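Local coordinates for protein cellulase (Uncultured bacterium, PDB 6XSO) that probably hydrolyses internal beta-1,4 linkages in cellulose and, as a broad-specificity endoglucanase of glycoside hydrolase family 5, in related plant polysaccharides such as xylan, at residues G59-K64 / D354-T359; P82-Y86 / W99-V103; F68-K72 / Y109-M115. All blocks are in the same frame, centred on the assembly; numbering follows the deposited sequence.

How the contacts relate
From the N terminus, the chain of this (beta/alpha)8 barrel lays down strand 31-34 and then runs through the loop 59-64, whose partner, 354-359, comes almost 300 residues later in the loop after the last barrel strand; contact 1 therefore joins the first beta-alpha unit to the loop after the eighth strand. Within that long span, helix 66-73 meets the end of helix 97-111 in contact 3, and within the loop so formed contact 2 packs 82-86, just past strand 78-81, on the start of the same helix 97-111. The three thus nest without crossing. Arg-102 and Tyr-109 link them: Arg-102 reaches Thr-63 O and the Tyr-109 hydroxyl.

Contact 1: residues G59-K64 / D354-T359; sequences GQPVTK and DGASRT
Gln-60 meets Asp-354, Gly-355 and Arg-358 where, in a (beta/alpha)8 barrel, the loop ahead of helix 66-73 meets the loop after the last strand. The polar grip centres on the Gln-60 amide. Its OE1 accepts from Gly-355 N at 2.8 Å, while NE2 donates to Asp-354 OD1 from above the carboxylate plane, 3.0 Å away. The same OE1 sits over the centre of the Arg-358 guanidinium, 3.1 Å from CZ, a facial approach and no hydrogen bond. The N-H groups of that guanidinium are used elsewhere, by Thr-38 OG1, Gly-36 O and Ser-353 O, with a water in plane at the edge; together these should hold the group's orientation. Van der Waals contact comes from Pro-61, whose CG lies 4.0 Å from Arg-358 CB and whose CB touches Thr-359 OG1. Water fills out the seam: the molecule at Arg-358 NH1 accepts from it and donates to Pro-61 O and Thr-63 OG1, and another joins Lys-64 N to Arg-358 O. At the outer end the Lys-64 chain, bent at chi3 (-72°), carries NZ to a lone pair of Thr-359 O, 3.1 Å off and in the carbonyl plane.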
# COMPACT_ATOMS: atom_id res chain seq x y z
N GLY A 59 -9.30 3.80 -17.14
CA GLY A 59 -8.46 4.03 -18.30
C GLY A 59 -7.16 3.26 -18.35
O GLY A 59 -6.33 3.56 -19.21
N GLN A 60 -6.94 2.33 -17.46
CA GLN A 60 -5.80 1.44 -17.62
C GLN A 60 -6.23 0.20 -18.40
O GLN A 60 -7.39 -0.21 -18.34
CB GLN A 60 -5.26 1.03 -16.26
CG GLN A 60 -4.74 2.18 -15.41
CD GLN A 60 -3.60 2.95 -16.06
OE1 GLN A 60 -2.77 2.39 -16.78
NE2 GLN A 60 -3.56 4.25 -15.82
N PRO A 61 -5.32 -0.40 -19.16
CA PRO A 61 -5.66 -1.60 -19.93
C PRO A 61 -5.69 -2.84 -19.04
O PRO A 61 -5.21 -2.84 -17.91
CB PRO A 61 -4.50 -1.69 -20.93
CG PRO A 61 -3.32 -1.12 -20.14
CD PRO A 61 -3.90 -0.01 -19.30
N VAL A 62 -6.26 -3.91 -19.60
CA VAL A 62 -6.15 -5.22 -18.96
C VAL A 62 -4.68 -5.58 -18.81
O VAL A 62 -3.91 -5.55 -19.79
CB VAL A 62 -6.92 -6.27 -19.77
CG1 VAL A 62 -6.64 -7.67 -19.24
CG2 VAL A 62 -8.43 -5.98 -19.71
N THR A 63 -4.27 -5.92 -17.59
CA THR A 63 -2.86 -6.10 -17.29
C THR A 63 -2.35 -7.39 -17.92
O THR A 63 -3.07 -8.40 -17.98
CB THR A 63 -2.68 -6.17 -15.78
OG1 THR A 63 -3.26 -5.01 -15.13
CG2 THR A 63 -1.21 -6.21 -15.37
N LYS A 64 -1.11 -7.37 -18.40
CA LYS A 64 -0.47 -8.53 -19.02
C LYS A 64 0.85 -8.81 -18.33
O LYS A 64 1.47 -7.91 -17.74
CB LYS A 64 -0.20 -8.30 -20.51
CG LYS A 64 -1.47 -8.24 -21.33
CD LYS A 64 -1.19 -8.29 -22.81
CE LYS A 64 -0.58 -7.00 -23.29
NZ LYS A 64 -0.18 -7.14 -24.72
N ASP A 354 2.22 3.66 -18.17
CA ASP A 354 0.86 4.08 -17.88
C ASP A 354 -0.03 3.89 -19.09
O ASP A 354 0.40 4.13 -20.23
CB ASP A 354 0.82 5.56 -17.49
CG ASP A 354 -0.54 5.99 -16.99
OD1 ASP A 354 -0.91 5.56 -15.88
OD2 ASP A 354 -1.25 6.74 -17.70
N GLY A 355 -1.27 3.51 -18.85
CA GLY A 355 -2.21 3.46 -19.94
C GLY A 355 -1.78 2.46 -20.99
O GLY A 355 -1.26 1.39 -20.67
N ALA A 356 -1.99 2.81 -22.26
CA ALA A 356 -1.67 1.89 -23.34
C ALA A 356 -0.20 1.52 -23.38
O ALA A 356 0.16 0.51 -24.00
CB ALA A 356 -2.09 2.51 -24.67
N SER A 357 0.67 2.31 -22.74
CA SER A 357 2.09 1.97 -22.71
C SER A 357 2.32 0.63 -22.02
O SER A 357 3.24 -0.11 -22.37
CB SER A 357 2.89 3.07 -22.01
OG SER A 357 2.84 4.28 -22.75
N ARG A 358 1.48 0.30 -21.04
CA ARG A 358 1.64 -0.96 -20.34
C ARG A 358 1.43 -2.16 -21.25
O ARG A 358 1.99 -3.24 -21.00
CB ARG A 358 0.61 -1.03 -19.20
CG ARG A 358 0.83 -0.05 -18.09
CD ARG A 358 -0.25 -0.23 -17.04
NE ARG A 358 -0.15 0.67 -15.90
CZ ARG A 358 -1.02 0.66 -14.90
NH1 ARG A 358 -2.00 -0.24 -14.92
NH2 ARG A 358 -0.91 1.52 -13.89
N THR A 359 0.61 -2.02 -22.29
CA THR A 359 0.29 -3.12 -23.18
C THR A 359 1.45 -3.44 -24.12
O THR A 359 1.52 -4.55 -24.65
CB THR A 359 -0.97 -2.74 -23.96
OG1 THR A 359 -1.95 -2.27 -23.02
CG2 THR A 359 -1.51 -3.92 -24.74
O HOH W 1 -2.83 -2.45 -16.52
O HOH W 2 -1.73 -4.14 -20.81
O HOH W 3 0.12 -4.79 -19.04

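Contact 2: residues P82-Y86 / W99-V103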
# COMPACT_ATOMS: atom_id res chain seq x y z
N PRO A 82 -2.81 -2.69 -5.66
CA PRO A 82 -4.00 -2.29 -4.92
C PRO A 82 -5.25 -2.93 -5.50
O PRO A 82 -5.43 -3.02 -6.71
CB PRO A 82 -4.05 -0.77 -5.10
CG PRO A 82 -2.83 -0.38 -5.79
CD PRO A 82 -2.18 -1.58 -6.39
N VAL A 83 -6.15 -3.34 -4.61
CA VAL A 83 -7.40 -3.98 -5.03
C VAL A 83 -8.55 -3.36 -4.25
O VAL A 83 -8.47 -3.25 -3.02
CB VAL A 83 -7.39 -5.51 -4.79
CG1 VAL A 83 -8.66 -6.13 -5.32
CG2 VAL A 83 -6.22 -6.17 -5.44
N THR A 84 -9.62 -3.01 -4.95
CA THR A 84 -10.86 -2.53 -4.35
C THR A 84 -11.92 -3.62 -4.49
O THR A 84 -12.17 -4.11 -5.60
CB THR A 84 -11.32 -1.22 -5.00
OG1 THR A 84 -10.32 -0.21 -4.78
CG2 THR A 84 -12.68 -0.77 -4.42
N TRP A 85 -12.55 -3.97 -3.37
CA TRP A 85 -13.35 -5.19 -3.32
C TRP A 85 -14.86 -4.99 -3.30
O TRP A 85 -15.58 -5.92 -3.65
CB TRP A 85 -12.95 -6.04 -2.09
CG TRP A 85 -11.50 -6.40 -2.08
CD1 TRP A 85 -10.48 -5.68 -1.56
CD2 TRP A 85 -10.90 -7.60 -2.63
NE1 TRP A 85 -9.28 -6.33 -1.76
CE2 TRP A 85 -9.51 -7.51 -2.41
CE3 TRP A 85 -11.41 -8.72 -3.29
CZ2 TRP A 85 -8.63 -8.51 -2.78
CZ3 TRP A 85 -10.52 -9.71 -3.69
CH2 TRP A 85 -9.14 -9.58 -3.45
N TYR A 86 -15.36 -3.80 -2.94
CA TYR A 86 -16.77 -3.67 -2.58
C TYR A 86 -17.71 -3.92 -3.75
O TYR A 86 -18.86 -4.33 -3.54
CB TYR A 86 -17.05 -2.32 -1.92
CG TYR A 86 -17.10 -1.11 -2.84
CD1 TYR A 86 -18.31 -0.65 -3.36
CD2 TYR A 86 -15.95 -0.40 -3.15
CE1 TYR A 86 -18.35 0.47 -4.19
CE2 TYR A 86 -15.98 0.71 -3.98
CZ TYR A 86 -17.19 1.14 -4.49
OH TYR A 86 -17.25 2.24 -5.31
N TRP A 99 -13.68 -12.67 -9.80
CA TRP A 99 -12.83 -11.57 -9.39
C TRP A 99 -11.60 -12.07 -8.66
O TRP A 99 -10.47 -11.63 -8.93
CB TRP A 99 -13.60 -10.56 -8.52
CG TRP A 99 -12.70 -9.41 -8.14
CD1 TRP A 99 -12.22 -9.10 -6.90
CD2 TRP A 99 -12.10 -8.47 -9.04
NE1 TRP A 99 -11.39 -8.00 -6.97
CE2 TRP A 99 -11.29 -7.60 -8.27
CE3 TRP A 99 -12.19 -8.26 -10.43
CZ2 TRP A 99 -10.57 -6.54 -8.84
CZ3 TRP A 99 -11.47 -7.21 -10.99
CH2 TRP A 99 -10.67 -6.37 -10.20
N MET A 100 -11.78 -13.03 -7.74
CA MET A 100 -10.64 -13.56 -7.01
C MET A 100 -9.66 -14.23 -7.97
O MET A 100 -8.45 -14.10 -7.81
CB MET A 100 -11.12 -14.53 -5.93
CG MET A 100 -10.01 -14.87 -4.90
SD MET A 100 -9.49 -13.51 -3.82
CE MET A 100 -10.82 -13.56 -2.61
N LYS A 101 -10.19 -14.95 -8.96
CA LYS A 101 -9.34 -15.55 -9.99
C LYS A 101 -8.53 -14.51 -10.73
O LYS A 101 -7.35 -14.73 -11.04
CB LYS A 101 -10.24 -16.31 -10.95
CG LYS A 101 -9.53 -17.03 -12.07
CD LYS A 101 -10.49 -17.96 -12.83
CE LYS A 101 -9.82 -18.65 -14.01
NZ LYS A 101 -10.78 -19.56 -14.70
N ARG A 102 -9.13 -13.35 -11.03
CA ARG A 102 -8.38 -12.32 -11.76
C ARG A 102 -7.28 -11.73 -10.89
O ARG A 102 -6.15 -11.52 -11.37
CB ARG A 102 -9.31 -11.22 -12.28
CG ARG A 102 -8.58 -10.08 -12.99
CD ARG A 102 -7.80 -10.60 -14.18
NE ARG A 102 -6.98 -9.55 -14.76
CZ ARG A 102 -5.91 -9.76 -15.52
NH1 ARG A 102 -5.53 -11.00 -15.80
NH2 ARG A 102 -5.23 -8.74 -16.01
N VAL A 103 -7.59 -11.41 -9.63
CA VAL A 103 -6.57 -10.90 -8.72
C VAL A 103 -5.41 -11.88 -8.66
O VAL A 103 -4.24 -11.50 -8.71
CB VAL A 103 -7.17 -10.65 -7.32
CG1 VAL A 103 -6.06 -10.19 -6.38
CG2 VAL A 103 -8.29 -9.62 -7.39
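Trp-85 and Trp-99 form an offset edge-to-face pair, the edge of Trp-99 directed at the face of Trp-85 with the planes at 86°. The six-membered ring of Trp-85 and the five-membered ring of Trp-99 have centroids 5.2 Å apart, and Trp-99 CD1 is 3.7 Å from Trp-85 CZ3. One face of Trp-85 also carries Val-83 CG1, offset toward the rim. Around Trp-99, one face takes Val-103 CG2 near its rim, and the edge is met in plane by Trp-85 CE3. On that edge, too, Val-83 CG1 approaches NE1 to 3.7 Å; this buried N-H has no hydrogen-bonding partner in the model. The NE1 of Trp-85, by contrast, donates to Asn-120 O, which ties down the five-membered ring of that indole.

These side chains join the loop after the second barrel strand, 78-81, to the following helix 97-111, within one beta-alpha unit of the TIM barrel. Trp-99 has its CG anti to the backbone N (chi1 -179°), a torsion that carries the indole from the helix across to the loop. One turn on, Val-103 meets Val-83 tip to tip, CG2 to CG1 at 4.1 Å, while the same CG2 touches Trp-85 CH2. Met-100 makes an oblique Met-aromatic contact, its SD 3.9 Å from Trp-85 CZ3. Helix 140-161 packs against the cluster as well, with Ile-157 on Trp-85, Ala-160 on Met-100 and Phe-161 on Val-103.

Contact 3: residues F68-K72 / Y109-M115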
# COMPACT_ATOMS: atom_id res chain seq x y z
N PHE A 68 5.47 -6.80 -16.14
CA PHE A 68 6.28 -7.04 -14.95
C PHE A 68 7.66 -7.57 -15.30
O PHE A 68 8.61 -7.30 -14.55
CB PHE A 68 5.51 -7.89 -13.95
CG PHE A 68 4.21 -7.24 -13.51
CD1 PHE A 68 4.23 -6.02 -12.86
CD2 PHE A 68 3.00 -7.81 -13.83
CE1 PHE A 68 3.04 -5.41 -12.48
CE2 PHE A 68 1.81 -7.20 -13.45
CZ PHE A 68 1.84 -6.01 -12.79
N LYS A 69 7.79 -8.31 -16.40
CA LYS A 69 9.12 -8.63 -16.92
C LYS A 69 9.90 -7.35 -17.17
O LYS A 69 11.07 -7.24 -16.80
CB LYS A 69 8.98 -9.45 -18.20
CG LYS A 69 10.31 -9.84 -18.89
CD LYS A 69 10.05 -10.68 -20.16
CE LYS A 69 11.34 -11.11 -20.87
NZ LYS A 69 12.04 -9.91 -21.38
N MET A 70 9.24 -6.36 -17.77
CA MET A 70 9.90 -5.08 -18.05
C MET A 70 10.29 -4.38 -16.75
O MET A 70 11.41 -3.86 -16.63
CB MET A 70 8.96 -4.20 -18.87
CG MET A 70 9.59 -2.90 -19.32
SD MET A 70 8.44 -1.85 -20.24
CE MET A 70 7.41 -1.22 -18.92
N MET A 71 9.38 -4.32 -15.78
CA MET A 71 9.70 -3.69 -14.50
C MET A 71 10.89 -4.37 -13.83
O MET A 71 11.81 -3.70 -13.35
CB MET A 71 8.47 -3.74 -13.58
CG MET A 71 7.37 -2.80 -14.00
SD MET A 71 7.79 -1.09 -13.60
CE MET A 71 6.53 -0.22 -14.54
N LYS A 72 10.89 -5.70 -13.81
CA LYS A 72 11.99 -6.43 -13.20
C LYS A 72 13.32 -6.11 -13.89
O LYS A 72 14.34 -5.90 -13.23
CB LYS A 72 11.70 -7.93 -13.27
CG LYS A 72 12.84 -8.81 -12.82
CD LYS A 72 13.01 -8.85 -11.33
CE LYS A 72 14.13 -9.82 -10.94
NZ LYS A 72 14.08 -11.12 -11.70
N TYR A 109 1.46 -12.91 -12.23
CA TYR A 109 2.31 -12.21 -13.18
C TYR A 109 3.51 -11.59 -12.46
O TYR A 109 4.61 -11.51 -13.01
CB TYR A 109 1.55 -11.06 -13.84
CG TYR A 109 0.36 -11.38 -14.69
CD1 TYR A 109 0.12 -12.65 -15.20
CD2 TYR A 109 -0.53 -10.37 -15.03
CE1 TYR A 109 -0.99 -12.91 -15.99
CE2 TYR A 109 -1.63 -10.61 -15.83
CZ TYR A 109 -1.87 -11.88 -16.29
OH TYR A 109 -2.98 -12.13 -17.08
N VAL A 110 3.28 -11.08 -11.24
CA VAL A 110 4.33 -10.41 -10.50
C VAL A 110 5.34 -11.42 -9.96
O VAL A 110 6.55 -11.28 -10.15
CB VAL A 110 3.72 -9.58 -9.36
CG1 VAL A 110 4.82 -9.03 -8.47
CG2 VAL A 110 2.83 -8.46 -9.90
N VAL A 111 4.85 -12.45 -9.27
CA VAL A 111 5.77 -13.39 -8.64
C VAL A 111 6.49 -14.25 -9.67
O VAL A 111 7.54 -14.83 -9.36
CB VAL A 111 5.09 -14.20 -7.52
CG1 VAL A 111 4.54 -13.27 -6.43
CG2 VAL A 111 4.01 -15.08 -8.08
N ALA A 112 5.97 -14.33 -10.90
CA ALA A 112 6.68 -15.02 -11.97
C ALA A 112 8.03 -14.39 -12.25
O ALA A 112 8.91 -15.08 -12.78
CB ALA A 112 5.85 -14.98 -13.25
N GLN A 113 8.20 -13.12 -11.90
CA GLN A 113 9.45 -12.40 -12.09
C GLN A 113 10.31 -12.42 -10.84
O GLN A 113 11.30 -11.69 -10.77
CB GLN A 113 9.18 -10.96 -12.51
CG GLN A 113 8.35 -10.87 -13.78
CD GLN A 113 9.03 -11.55 -14.99
OE1 GLN A 113 10.26 -11.61 -15.08
NE2 GLN A 113 8.22 -12.02 -15.92
N ASP A 114 9.93 -13.22 -9.85
CA ASP A 114 10.62 -13.27 -8.57
C ASP A 114 10.64 -11.91 -7.88
O ASP A 114 11.56 -11.58 -7.12
CB ASP A 114 12.02 -13.87 -8.67
CG ASP A 114 12.46 -14.51 -7.38
OD1 ASP A 114 11.64 -15.25 -6.77
OD2 ASP A 114 13.60 -14.26 -6.96
N MET A 115 9.61 -11.10 -8.13
CA MET A 115 9.40 -9.89 -7.37
C MET A 115 8.42 -10.15 -6.23
O MET A 115 7.59 -11.06 -6.30
CB MET A 115 8.83 -8.77 -8.27
CG MET A 115 9.86 -8.22 -9.29
SD MET A 115 9.30 -6.73 -10.19
CE MET A 115 8.10 -7.51 -11.22
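Lys-72 of helix 66-73 meets Gln-113 and Met-115, in and just after the turn 111-114, joining neighbouring helical segments on the outside of the TIM barrel. Its CB lies 4.0 Å from Gln-113 CB and close to Met-115 SD. With CG anti to the backbone N (chi1 173°) and a bend at chi2, the chain then runs along Met-115 in the opposite direction, CD passing 3.8 Å from Met-115 CG. CD and CE both skirt Gln-113 O, and NZ ends in a hydrogen bond to that carbonyl at 3.0 Å, the donor tilted 31° out of its plane. An alanine here would remove the ammonium group and is likely to leave Gln-113 O without this donor and one flank of Met-115 uncovered.

Gln-113 belongs to the type I turn from Val-111 to Asp-114. Its side chain, bent at chi2, lays the amide against the helix backbone, CD 3.5 Å from Lys-69 CA, and NE2 reaches Lys-69 CB. The lysine's own NZ turns elsewhere, to a salt bridge with Glu-73.

Deeper in, Phe-68 meets Tyr-109, Val-110 and Met-115. Tyr-109 CB touches its CD2 at 3.6 Å, while the Tyr-109 hydroxyl points off to Arg-102. Ile-79 of strand 78-81 backs Phe-68, Val-110 and Met-115 from the barrel side. Met-115 CE closes on Phe-68 CB at 3.8 Å. Over the middle of the phenyl face stands Val-110 CG2, a CH-pi contact 3.8 Å from the centroid and 4° off the ring normal.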